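Local coordinates for nitrogenase molybdenum-iron protein beta chain (PDB 4WES) that forms, with the alpha chain, the molybdenum-iron component of nitrogenase, which reduces dinitrogen to ammonia in nitrogen fixation, at residues S246-G249 / A250-E254. Sequence-based numbering, arbitrary orientation.
Sequences SDLG and AKTLE
Thr252 turns its hydroxyl back onto the preceding turn of helix 243-257, where OG1 donates to Leu248 O at 2.7 Å. With OG1 anti to its own carbonyl carbon (chi1 -59°), the hydroxyl lies 37° above the carbonyl plane of Leu248, while Thr252 N reaches the same oxygen from the opposite face, at 2.9 Å. Such a bifurcated acceptor illustrates how threonine can fold a polar group into a helix. OG1 also has a weak bond from Gln155, on helix 146-161, against which Leu248 and Thr252 pack.

The tight side faces the parallel sheet of this beta-alpha-beta unit: Ala250, its CB 3.7 Å from Ser246 O, rests on Thr238 and Ser240, and the Ser246 hydroxyl bonds to Leu241 O. Looser is the edge where extended Lys251 runs past Asp247. Lys251 CG lies 3.3 Å from Asp247 O, yet Lys251 NZ stops 4.1 Å from Asp247 OD2, too far for a salt bridge. A water donates to Asp247 OD2 at 2.8 Å and accepts only a weak bond from Lys251 NZ, whereas Asp247 OD1 is hydrogen-bonded to the hydroxyls of Ser240 and Thr263. Asp247 therefore ties the helix to its flanking strands chiefly through neutral hydroxyls, with Lys251 probably adding a modest, water-screened attraction.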
ATOM      1  N   SER B 246       8.972  10.920 -27.162  1.00 10.46           N
ATOM      2  CA  SER B 246       9.446   9.950 -28.128  1.00 10.87           C
ATOM      3  C   SER B 246       9.342  10.375 -29.603  1.00 11.11           C
ATOM      4  O   SER B 246      10.059   9.824 -30.456  1.00 11.76           O
ATOM      5  CB  SER B 246       8.697   8.627 -27.943  1.00 10.88           C
ATOM      6  OG  SER B 246       8.862   8.162 -26.612  1.00 11.08           O
ATOM      7  N   ASP B 247       8.455  11.328 -29.928  1.00 11.05           N
ATOM      8  CA  ASP B 247       8.226  11.627 -31.339  1.00 11.45           C
ATOM      9  C   ASP B 247       9.437  12.238 -32.000  1.00 12.21           C
ATOM     10  O   ASP B 247       9.687  11.952 -33.167  1.00 12.91           O
ATOM     11  CB  ASP B 247       7.042  12.571 -31.525  1.00 12.35           C
ATOM     12  CG  ASP B 247       5.725  11.896 -31.714  1.00 14.37           C
ATOM     13  OD1 ASP B 247       5.613  10.672 -31.603  1.00 16.16           O
ATOM     14  OD2 ASP B 247       4.745  12.650 -32.003  1.00 16.77           O
ATOM     15  N   LEU B 248      10.188  13.093 -31.314  1.00 11.38           N
ATOM     16  CA  LEU B 248      11.305  13.752 -31.975  1.00 12.67           C
ATOM     17  C   LEU B 248      12.294  12.713 -32.494  1.00 11.92           C
ATOM     18  O   LEU B 248      12.751  12.770 -33.637  1.00 12.94           O
ATOM     19  CB  LEU B 248      11.977  14.758 -31.062  1.00 12.99           C
ATOM     20  CG  LEU B 248      13.159  15.502 -31.694  1.00 13.33           C
ATOM     21  CD1 LEU B 248      12.742  16.376 -32.847  1.00 15.72           C
ATOM     22  CD2 LEU B 248      13.878  16.346 -30.644  1.00 14.59           C
ATOM     23  N   GLY B 249      12.620  11.744 -31.658  1.00 11.95           N
ATOM     24  CA  GLY B 249      13.516  10.683 -32.077  1.00 12.40           C
ATOM     25  C   GLY B 249      12.951   9.864 -33.243  1.00 12.80           C
ATOM     26  O   GLY B 249      13.652   9.559 -34.227  1.00 13.40           O
ATOM     27  N   ALA B 250      11.664   9.510 -33.149  1.00 12.28           N
ATOM     28  CA  ALA B 250      11.026   8.704 -34.202  1.00 12.21           C
ATOM     29  C   ALA B 250      11.002   9.439 -35.539  1.00 13.50           C
ATOM     30  O   ALA B 250      11.296   8.850 -36.600  1.00 14.57           O
ATOM     31  CB  ALA B 250       9.636   8.311 -33.803  1.00 12.26           C
ATOM     32  N   LYS B 251      10.658  10.720 -35.510  1.00 12.88           N
ATOM     33  CA  LYS B 251      10.634  11.545 -36.709  1.00 14.46           C
ATOM     34  C   LYS B 251      12.027  11.748 -37.295  1.00 14.45           C
ATOM     35  O   LYS B 251      12.212  11.765 -38.524  1.00 15.73           O
ATOM     36  CB  LYS B 251       9.978  12.896 -36.383  1.00 15.50           C
ATOM     37  CG  LYS B 251       8.497  12.820 -36.087  1.00 23.50           C
ATOM     38  CD  LYS B 251       7.866  14.156 -35.665  1.00 31.89           C
ATOM     39  CE  LYS B 251       6.367  13.990 -35.477  1.00 41.78           C
ATOM     40  NZ  LYS B 251       5.697  15.256 -35.053  1.00 59.36           N
ATOM     41  N   THR B 252      13.006  11.926 -36.431  1.00 13.98           N
ATOM     42  CA  THR B 252      14.382  12.119 -36.877  1.00 14.66           C
ATOM     43  C   THR B 252      14.863  10.849 -37.593  1.00 14.41           C
ATOM     44  O   THR B 252      15.531  10.924 -38.629  1.00 16.56           O
ATOM     45  CB  THR B 252      15.301  12.489 -35.692  1.00 16.17           C
ATOM     46  OG1 THR B 252      14.826  13.694 -35.084  1.00 16.82           O
ATOM     47  CG2 THR B 252      16.744  12.718 -36.128  1.00 17.16           C
ATOM     48  N   LEU B 253      14.509   9.688 -37.044  1.00 13.63           N
ATOM     49  CA  LEU B 253      14.871   8.415 -37.640  1.00 15.37           C
ATOM     50  C   LEU B 253      14.183   8.216 -38.994  1.00 14.75           C
ATOM     51  O   LEU B 253      14.770   7.663 -39.938  1.00 16.46           O
ATOM     52  CB  LEU B 253      14.533   7.274 -36.672  1.00 14.93           C
ATOM     53  CG  LEU B 253      14.975   5.880 -37.107  1.00 17.75           C
ATOM     54  CD1 LEU B 253      16.439   5.785 -37.474  1.00 17.24           C
ATOM     55  CD2 LEU B 253      14.627   4.890 -36.008  1.00 20.31           C
ATOM     56  N   GLU B 254      12.922   8.661 -39.106  1.00 14.82           N
ATOM     57  CA  GLU B 254      12.237   8.592 -40.383  1.00 14.89           C
ATOM     58  C   GLU B 254      12.986   9.430 -41.444  1.00 16.49           C
ATOM     59  O   GLU B 254      13.217   8.983 -42.584  1.00 18.36           O
ATOM     60  CB  GLU B 254      10.779   9.041 -40.272  1.00 15.90           C
ATOM     61  CG  GLU B 254      10.017   8.873 -41.593  1.00 20.29           C
ATOM     62  CD  GLU B 254       8.604   9.409 -41.578  1.00 32.20           C
ATOM     63  OE1 GLU B 254       7.734   8.751 -42.194  1.00 70.59           O
ATOM     64  OE2 GLU B 254       8.364  10.480 -40.960  1.00 40.01           O
TER
HETATM   65  O   HOH W   1       5.117  15.349 -31.620  1.00 29.01           O